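Local coordinates for nudix Hydrolase, RenU (Mycolicibacterium smegmatis, PDB 6UUF), which probably hydrolyses nucleotide-type substrates such as NADH, using magnesium as cofactor, as a member of the Nudix hydrolase family, at residues G25-A30 against A37-Q42; A30-G35 against W131-Q136; L118-N123 against A127-V132. The protein carries 3 engineered substitutions. All coordinates share one frame; numbering follows the deposited sequence.

Contact 1: residues G25-A30 against A37-Q42; sequences GLLLRA and AAVLLQ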
loop_
_atom_site.group_PDB
_atom_site.type_symbol
_atom_site.label_atom_id
_atom_site.label_comp_id
_atom_site.label_asym_id
_atom_site.label_seq_id
_atom_site.Cartn_x
_atom_site.Cartn_y
_atom_site.Cartn_z
ATOM N N GLY A 25 0.947 -2.673 2.568
ATOM C CA GLY A 25 1.119 -1.904 1.331
ATOM C C GLY A 25 1.904 -0.632 1.546
ATOM O O GLY A 25 1.839 -0.050 2.638
ATOM N N LEU A 26 2.614 -0.196 0.493
ATOM C CA LEU A 26 3.388 1.015 0.530
ATOM C C LEU A 26 2.638 2.204 -0.007
ATOM O O LEU A 26 2.273 2.219 -1.168
ATOM C CB LEU A 26 4.654 0.839 -0.275
ATOM C CG LEU A 26 5.763 1.801 0.108
ATOM C CD1 LEU A 26 6.236 1.666 1.547
ATOM C CD2 LEU A 26 6.905 1.539 -0.869
ATOM N N LEU A 27 2.446 3.213 0.838
ATOM C CA LEU A 27 1.990 4.546 0.424
ATOM C C LEU A 27 3.202 5.424 0.295
ATOM O O LEU A 27 3.664 6.026 1.273
ATOM C CB LEU A 27 1.014 5.111 1.461
ATOM C CG LEU A 27 0.450 6.507 1.250
ATOM C CD1 LEU A 27 -0.123 6.577 -0.141
ATOM C CD2 LEU A 27 -0.684 6.776 2.253
ATOM N N LEU A 28 3.757 5.455 -0.904
ATOM C CA LEU A 28 4.973 6.192 -1.191
ATOM C C LEU A 28 4.625 7.609 -1.689
ATOM O O LEU A 28 3.914 7.742 -2.677
ATOM C CB LEU A 28 5.780 5.485 -2.257
ATOM C CG LEU A 28 7.109 6.162 -2.614
ATOM C CD1 LEU A 28 8.041 6.366 -1.400
ATOM C CD2 LEU A 28 7.792 5.288 -3.644
ATOM N N ARG A 29 5.158 8.631 -1.017
ATOM C CA ARG A 29 4.907 10.039 -1.329
ATOM C C ARG A 29 6.085 10.661 -2.007
ATOM O O ARG A 29 7.230 10.325 -1.679
ATOM C CB ARG A 29 4.574 10.842 -0.087
ATOM C CG ARG A 29 3.473 10.208 0.770
ATOM C CD ARG A 29 3.209 11.045 2.022
ATOM N NE ARG A 29 4.393 11.186 2.893
ATOM C CZ ARG A 29 4.432 11.962 3.973
ATOM N NH1 ARG A 29 3.376 12.712 4.332
ATOM N NH2 ARG A 29 5.545 12.011 4.685
ATOM N N ALA A 30 5.811 11.545 -2.967
ATOM C CA ALA A 30 6.868 12.358 -3.603
ATOM C C ALA A 30 6.432 13.787 -3.897
ATOM O O ALA A 30 5.293 14.026 -4.253
ATOM C CB ALA A 30 7.419 11.708 -4.869
ATOM N N ALA A 37 2.309 17.233 -2.975
ATOM C CA ALA A 37 2.622 15.844 -2.795
ATOM C C ALA A 37 1.874 14.914 -3.787
ATOM O O ALA A 37 0.664 15.008 -3.922
ATOM C CB ALA A 37 2.287 15.464 -1.379
ATOM N N ALA A 38 2.603 14.007 -4.442
ATOM C CA ALA A 38 1.980 12.885 -5.138
ATOM C C ALA A 38 2.176 11.547 -4.430
ATOM O O ALA A 38 3.122 11.367 -3.703
ATOM C CB ALA A 38 2.485 12.786 -6.576
ATOM N N VAL A 39 1.276 10.595 -4.686
ATOM C CA VAL A 39 1.440 9.229 -4.214
ATOM C C VAL A 39 1.433 8.234 -5.375
ATOM O O VAL A 39 0.819 8.451 -6.425
ATOM C CB VAL A 39 0.410 8.855 -3.102
ATOM C CG1 VAL A 39 0.491 9.865 -1.955
ATOM C CG2 VAL A 39 -0.992 8.821 -3.621
ATOM N N LEU A 40 2.130 7.123 -5.188
ATOM C CA LEU A 40 2.306 6.171 -6.266
ATOM C C LEU A 40 1.225 5.152 -6.159
ATOM O O LEU A 40 1.171 4.453 -5.176
ATOM C CB LEU A 40 3.679 5.513 -6.190
ATOM C CG LEU A 40 3.861 4.402 -7.220
ATOM C CD1 LEU A 40 3.865 5.016 -8.605
ATOM C CD2 LEU A 40 5.129 3.627 -6.970
ATOM N N LEU A 41 0.359 5.031 -7.157
ATOM C CA LEU A 41 -0.673 4.018 -7.074
ATOM C C LEU A 41 -0.526 3.005 -8.185
ATOM O O LEU A 41 0.011 3.293 -9.257
ATOM C CB LEU A 41 -2.086 4.603 -7.114
ATOM C CG LEU A 41 -2.402 5.671 -6.085
ATOM C CD1 LEU A 41 -3.792 6.279 -6.287
ATOM C CD2 LEU A 41 -2.277 5.063 -4.725
ATOM N N GLN A 42 -1.079 1.845 -7.891
ATOM C CA GLN A 42 -1.082 0.709 -8.760
ATOM C C GLN A 42 -2.506 0.437 -9.257
ATOM O O GLN A 42 -3.441 0.339 -8.456
ATOM C CB GLN A 42 -0.568 -0.501 -8.000
ATOM C CG GLN A 42 -0.308 -1.702 -8.883
ATOM C CD GLN A 42 -0.058 -2.932 -8.058
ATOM O OE1 GLN A 42 -0.830 -3.242 -7.151
ATOM N NE2 GLN A 42 1.006 -3.653 -8.377
HETATM O O HOH W 1 2.660 4.072 -3.061
#

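Contact 2: residues A30-G35 against W131-Q136; sequences APMPGG and WVLEDQ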
loop_
_atom_site.group_PDB
_atom_site.type_symbol
_atom_site.label_atom_id
_atom_site.label_comp_id
_atom_site.label_asym_id
_atom_site.label_seq_id
_atom_site.Cartn_x
_atom_site.Cartn_y
_atom_site.Cartn_z
ATOM N N ALA A 30 5.811 11.545 -2.967
ATOM C CA ALA A 30 6.868 12.358 -3.603
ATOM C C ALA A 30 6.432 13.787 -3.897
ATOM O O ALA A 30 5.293 14.026 -4.253
ATOM C CB ALA A 30 7.419 11.708 -4.869
ATOM N N PRO A 31 7.357 14.745 -3.735
ATOM C CA PRO A 31 7.007 16.132 -4.035
ATOM C C PRO A 31 6.988 16.341 -5.530
ATOM O O PRO A 31 7.803 15.747 -6.248
ATOM C CB PRO A 31 8.145 16.929 -3.402
ATOM C CG PRO A 31 9.257 15.958 -3.179
ATOM C CD PRO A 31 8.805 14.583 -3.510
ATOM N N MET A 32 6.068 17.158 -5.998
ATOM C CA MET A 32 6.094 17.557 -7.409
ATOM C C MET A 32 6.965 18.813 -7.596
ATOM O O MET A 32 7.190 19.547 -6.620
ATOM C CB MET A 32 4.666 17.780 -7.875
ATOM C CG MET A 32 3.838 16.511 -7.870
ATOM S SD MET A 32 4.637 15.283 -8.912
ATOM C CE MET A 32 3.290 14.566 -9.842
ATOM N N PRO A 33 7.476 19.071 -8.827
ATOM C CA PRO A 33 8.164 20.378 -8.978
ATOM C C PRO A 33 7.268 21.535 -8.492
ATOM O O PRO A 33 7.740 22.420 -7.780
ATOM C CB PRO A 33 8.475 20.446 -10.479
ATOM C CG PRO A 33 8.567 19.010 -10.907
ATOM C CD PRO A 33 7.557 18.262 -10.062
ATOM N N GLY A 34 5.974 21.455 -8.805
ATOM C CA GLY A 34 4.935 22.301 -8.195
ATOM C C GLY A 34 5.053 22.468 -6.693
ATOM O O GLY A 34 4.782 23.539 -6.159
ATOM N N GLY A 35 5.439 21.394 -6.016
ATOM C CA GLY A 35 5.747 21.421 -4.591
ATOM C C GLY A 35 4.751 20.592 -3.817
ATOM O O GLY A 35 5.032 20.191 -2.693
ATOM N N TRP A 131 1.860 8.135 -10.567
ATOM C CA TRP A 131 1.982 9.139 -9.553
ATOM C C TRP A 131 0.737 9.975 -9.620
ATOM O O TRP A 131 0.375 10.435 -10.700
ATOM C CB TRP A 131 3.232 9.956 -9.794
ATOM C CG TRP A 131 4.466 9.220 -9.410
ATOM C CD1 TRP A 131 5.365 8.604 -10.248
ATOM C CD2 TRP A 131 4.935 9.002 -8.083
ATOM N NE1 TRP A 131 6.368 8.034 -9.514
ATOM C CE2 TRP A 131 6.144 8.258 -8.188
ATOM C CE3 TRP A 131 4.458 9.374 -6.802
ATOM C CZ2 TRP A 131 6.882 7.858 -7.065
ATOM C CZ3 TRP A 131 5.190 9.003 -5.686
ATOM C CH2 TRP A 131 6.402 8.245 -5.820
ATOM N N VAL A 132 0.058 10.144 -8.494
ATOM C CA VAL A 132 -1.264 10.831 -8.465
ATOM C C VAL A 132 -1.229 11.885 -7.372
ATOM O O VAL A 132 -0.882 11.599 -6.241
ATOM C CB VAL A 132 -2.400 9.848 -8.173
ATOM C CG1 VAL A 132 -3.760 10.542 -8.010
ATOM C CG2 VAL A 132 -2.470 8.811 -9.285
ATOM N N LEU A 133 -1.548 13.119 -7.697
ATOM C CA LEU A 133 -1.615 14.149 -6.656
ATOM C C LEU A 133 -2.540 13.671 -5.530
ATOM O O LEU A 133 -3.588 13.122 -5.815
ATOM C CB LEU A 133 -2.085 15.487 -7.217
ATOM C CG LEU A 133 -1.042 16.181 -8.096
ATOM C CD1 LEU A 133 -1.669 17.327 -8.886
ATOM C CD2 LEU A 133 0.126 16.677 -7.279
ATOM N N GLU A 134 -2.089 13.829 -4.279
ATOM C CA GLU A 134 -2.867 13.464 -3.110
ATOM C C GLU A 134 -4.318 13.917 -3.127
ATOM O O GLU A 134 -5.204 13.154 -2.784
ATOM C CB GLU A 134 -2.234 14.064 -1.857
ATOM C CG GLU A 134 -1.079 13.303 -1.282
ATOM C CD GLU A 134 -0.764 13.752 0.149
ATOM O OE1 GLU A 134 -0.406 14.957 0.311
ATOM O OE2 GLU A 134 -0.904 12.913 1.095
ATOM N N ASP A 135 -4.553 15.160 -3.528
ATOM C CA ASP A 135 -5.924 15.716 -3.668
ATOM C C ASP A 135 -6.759 15.042 -4.745
ATOM O O ASP A 135 -7.997 15.188 -4.758
ATOM C CB ASP A 135 -5.875 17.226 -3.999
ATOM C CG ASP A 135 -5.411 18.082 -2.818
ATOM O OD1 ASP A 135 -5.846 17.857 -1.667
ATOM O OD2 ASP A 135 -4.611 19.013 -3.041
ATOM N N GLN A 136 -6.097 14.363 -5.690
ATOM C CA GLN A 136 -6.801 13.699 -6.797
ATOM C C GLN A 136 -6.946 12.190 -6.655
ATOM O O GLN A 136 -7.649 11.570 -7.464
ATOM C CB GLN A 136 -6.129 14.056 -8.114
ATOM C CG GLN A 136 -6.184 15.563 -8.342
ATOM C CD GLN A 136 -6.034 15.933 -9.776
ATOM O OE1 GLN A 136 -6.936 16.574 -10.328
ATOM N NE2 GLN A 136 -4.913 15.504 -10.420
#

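Contact 3: residues L118-N123 against A127-V132; sequences LHTVPN and AELRWV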
loop_
_atom_site.group_PDB
_atom_site.type_symbol
_atom_site.label_atom_id
_atom_site.label_comp_id
_atom_site.label_asym_id
_atom_site.label_seq_id
_atom_site.Cartn_x
_atom_site.Cartn_y
_atom_site.Cartn_z
ATOM N N LEU A 118 9.671 8.812 -8.769
ATOM C CA LEU A 118 10.582 7.792 -9.311
ATOM C C LEU A 118 10.051 7.136 -10.580
ATOM O O LEU A 118 8.826 6.970 -10.744
ATOM C CB LEU A 118 10.851 6.681 -8.262
ATOM C CG LEU A 118 11.388 7.133 -6.916
ATOM C CD1 LEU A 118 11.644 5.970 -5.963
ATOM C CD2 LEU A 118 12.655 7.945 -7.144
ATOM N N HIS A 119 10.987 6.760 -11.459
ATOM C CA HIS A 119 10.717 5.876 -12.611
ATOM C C HIS A 119 10.476 4.461 -12.105
ATOM O O HIS A 119 11.196 3.964 -11.226
ATOM C CB HIS A 119 11.904 5.834 -13.581
ATOM C CG HIS A 119 11.683 4.924 -14.756
ATOM N ND1 HIS A 119 12.112 3.611 -14.777
ATOM C CD2 HIS A 119 11.051 5.132 -15.941
ATOM C CE1 HIS A 119 11.772 3.059 -15.932
ATOM N NE2 HIS A 119 11.118 3.956 -16.651
ATOM N N THR A 120 9.465 3.820 -12.663
ATOM C CA THR A 120 9.012 2.504 -12.232
ATOM C C THR A 120 9.164 1.585 -13.450
ATOM O O THR A 120 9.081 2.051 -14.596
ATOM C CB THR A 120 7.529 2.534 -11.734
ATOM O OG1 THR A 120 6.668 2.941 -12.787
ATOM C CG2 THR A 120 7.337 3.548 -10.657
ATOM N N VAL A 121 9.418 0.304 -13.192
ATOM C CA VAL A 121 9.316 -0.741 -14.197
ATOM C C VAL A 121 8.171 -1.660 -13.766
ATOM O O VAL A 121 8.329 -2.384 -12.782
ATOM C CB VAL A 121 10.636 -1.540 -14.346
ATOM C CG1 VAL A 121 10.528 -2.553 -15.497
ATOM C CG2 VAL A 121 11.795 -0.580 -14.567
ATOM N N PRO A 122 7.008 -1.611 -14.475
ATOM C CA PRO A 122 5.878 -2.450 -14.044
ATOM C C PRO A 122 6.145 -3.952 -14.249
ATOM O O PRO A 122 6.852 -4.353 -15.185
ATOM C CB PRO A 122 4.693 -1.946 -14.890
ATOM C CG PRO A 122 5.316 -1.314 -16.081
ATOM C CD PRO A 122 6.658 -0.782 -15.650
ATOM N N ASN A 123 5.631 -4.745 -13.319
ATOM C CA ASN A 123 5.732 -6.187 -13.349
ATOM C C ASN A 123 4.566 -6.748 -12.515
ATOM O O ASN A 123 3.812 -5.973 -11.915
ATOM C CB ASN A 123 7.086 -6.604 -12.765
ATOM C CG ASN A 123 7.576 -7.940 -13.299
ATOM O OD1 ASN A 123 6.971 -8.534 -14.203
ATOM N ND2 ASN A 123 8.681 -8.427 -12.735
ATOM N N ALA A 127 -0.699 -3.218 -13.988
ATOM C CA ALA A 127 -1.241 -2.876 -15.290
ATOM C C ALA A 127 -0.730 -1.479 -15.623
ATOM O O ALA A 127 -0.317 -1.203 -16.756
ATOM C CB ALA A 127 -2.767 -2.900 -15.271
ATOM N N GLU A 128 -0.773 -0.617 -14.612
ATOM C CA GLU A 128 -0.098 0.657 -14.638
ATOM C C GLU A 128 0.286 1.029 -13.177
ATOM O O GLU A 128 -0.292 0.545 -12.182
ATOM C CB GLU A 128 -0.998 1.722 -15.324
ATOM C CG GLU A 128 -0.284 3.011 -15.758
ATOM C CD GLU A 128 -1.219 4.209 -15.956
ATOM O OE1 GLU A 128 -2.415 4.018 -16.270
ATOM O OE2 GLU A 128 -0.747 5.358 -15.803
ATOM N N LEU A 129 1.340 1.809 -13.084
ATOM C CA LEU A 129 1.666 2.570 -11.902
ATOM C C LEU A 129 1.638 4.027 -12.290
ATOM O O LEU A 129 2.136 4.416 -13.351
ATOM C CB LEU A 129 3.042 2.218 -11.427
ATOM C CG LEU A 129 3.125 0.820 -10.861
ATOM C CD1 LEU A 129 4.514 0.268 -11.166
ATOM C CD2 LEU A 129 2.788 0.889 -9.374
ATOM N N ARG A 130 1.075 4.840 -11.407
ATOM C CA ARG A 130 0.930 6.230 -11.691
ATOM C C ARG A 130 1.073 7.079 -10.420
ATOM O O ARG A 130 0.510 6.764 -9.341
ATOM C CB ARG A 130 -0.437 6.436 -12.326
ATOM C CG ARG A 130 -0.506 7.708 -13.141
ATOM C CD ARG A 130 -1.952 8.062 -13.416
ATOM N NE ARG A 130 -2.531 7.297 -14.527
ATOM C CZ ARG A 130 -3.828 7.295 -14.861
ATOM N NH1 ARG A 130 -4.761 7.990 -14.160
ATOM N NH2 ARG A 130 -4.195 6.584 -15.907
ATOM N N TRP A 131 1.860 8.135 -10.567
ATOM C CA TRP A 131 1.982 9.139 -9.553
ATOM C C TRP A 131 0.737 9.975 -9.620
ATOM O O TRP A 131 0.375 10.435 -10.700
ATOM C CB TRP A 131 3.232 9.956 -9.794
ATOM C CG TRP A 131 4.466 9.220 -9.410
ATOM C CD1 TRP A 131 5.365 8.604 -10.248
ATOM C CD2 TRP A 131 4.935 9.002 -8.083
ATOM N NE1 TRP A 131 6.368 8.034 -9.514
ATOM C CE2 TRP A 131 6.144 8.258 -8.188
ATOM C CE3 TRP A 131 4.458 9.374 -6.802
ATOM C CZ2 TRP A 131 6.882 7.858 -7.065
ATOM C CZ3 TRP A 131 5.190 9.003 -5.686
ATOM C CH2 TRP A 131 6.402 8.245 -5.820
ATOM N N VAL A 132 0.058 10.144 -8.494
ATOM C CA VAL A 132 -1.264 10.831 -8.465
ATOM C C VAL A 132 -1.229 11.885 -7.372
ATOM O O VAL A 132 -0.882 11.599 -6.241
ATOM C CB VAL A 132 -2.400 9.848 -8.173
ATOM C CG1 VAL A 132 -3.760 10.542 -8.010
ATOM C CG2 VAL A 132 -2.470 8.811 -9.285
#

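Contact 1: residues G25-A30 against A37-Q42
L27 and V39 meet diagonally on one side of a beta hairpin, with L27 CD1 3.8 Å from V39 CB. The first torsions set how these two side chains meet. L27 holds CG anti to its backbone N (chi1 178°), which carries its end over to the partner strand, while V39 turns CG1 to the side where both L27 and R29 lie. R29 meets that methyl with its aliphatic part alone, CG to V39 CG1 being 4.1 Å. Its chain then bends at chi3 (-60°) and leads the guanidinium away, to a salt bridge with D113 and the carbonyl of I160. A long side chain suits this place because its stem is apolar and its end charged.

L28, A30, A38 and L40 occupy the other side of the strands, where the indole of W131 covers them; the small A30 and A38 leave room for that large ring. A30 and A38 form an antiparallel hydrogen-bonded pair, A30 N to A38 O at 2.8 Å and A38 N to A30 O at 2.7 Å. Further along, L40 N still reaches L28 O at 3.1 Å, but less straight (145° at the hydrogen). Beyond it the strands splay, and a water takes over, donating to L26 O and L40 O and accepting from L28 N. Because most of the contact is buried, the chemistry implies that backbone polar groups must be paired even where the strands part: the water's three bonds satisfy amide and carbonyls that no longer meet directly, amid leucine side chains that offer no polar partner.

Contact 2: residues A30-G35 against W131-Q136
The methyl of A30 approaches the six-membered ring of W131 obliquely, CB lying 3.6 Å from CZ3 and 3.7 Å from CH2. W131 turns its CG anti to the carbonyl carbon (chi1 -75°), and the indole then extends across the sheet so that its benzene end arrives beside this methyl. A small residue suits this place, because the ring comes close to the backbone of A30 as well: A30 N is 3.8 Å from W131 CZ3. The opposite, polar part of the indole points elsewhere, its N-H being taken by the carbonyl of L118.

A30 and W131 are not on adjacent strands. In the mixed sheet of this Nudix domain, strand 37-44 runs between 23-31 and 126-133 and pairs antiparallel with both. The indole crosses strand 37-44 over the backbone of V39, between A38 and L40; the small methyl of A38 leaves room beside the ring.

The second pair stands where strands 23-31 and 126-133 run into loops. There M32 and L133 meet at a slant, CG of M32 at 3.8 Å from CD2 of L133. Both side chains start toward the partner's side of the gap in the end, M32 from its first bond and L133 by way of its fork, which brings one methyl up to the methionine stem. The methionine chain folds at chi2 (-57°) and again at chi3 (-137°), so that the thioether lies by A38 and P117. Unbranched and flexible, methionine can follow such a bent path. Just past L133, D135 forms a salt bridge with R154 of helix 144-158, which places this end of the strand beside that helix.

Contact 3: residues L118-N123 against A127-V132
The indole of W131 receives the carbonyl oxygen of L118 at its edge, in the ring plane, while L40 lies over one face and the backbone N of L118 stands raised off the plane, 3.4 Å from CZ2. This fastens the loop leading into strand 126-133 against the Nudix sheet. The bond from W131 NE1 to L118 O is 2.9 Å long and nearly straight (166°), on a lone pair in the carbonyl plane. An alanine at W131 has no indole N-H, so the L118 carbonyl would probably be left without this partner and the loop less firmly seated.

R130, whose side chain leaves the strand away from the loop, grips E128 side-on in a salt bridge: NE to E128 OE2 is 2.9 Å, with OE2 in the guanidinium plane, while NH2 holds E128 OE1, tilted from that plane. Long charged chains suit this side, where R130 is exposed and E128 partly so.

L129 points toward the loop and touches A79 of the Nudix-box helix 67-79. Beta-branched T120 and the rigid P122 ring give L129 CD1 a surface to pack on: T120 CB and OG1 each lie 3.8 Å from it, in van der Waals contact, with P122 CB at 4.3 Å.

In the fold
All three contacts involve the mixed sheet of the Nudix domain, in which strand 37-44 separates 23-31 from 126-133, and lie on one side of the chain's centre. Contact 1 is the hairpin between the first two strands and closes before contact 3 begins. Contact 2 crosses it along the chain, spanning the middle strand, and shares A30 with contact 1. The centres of contacts 1 and 2 are about 9 Å apart, those of 1 and 3 about 10 Å, and those of 2 and 3 about 14 Å. W131 belongs to contacts 2 and 3. The hairpin end, the strand 126-133 and the loop before it are thus packed together on one side of the sheet and tied to helix 67-79.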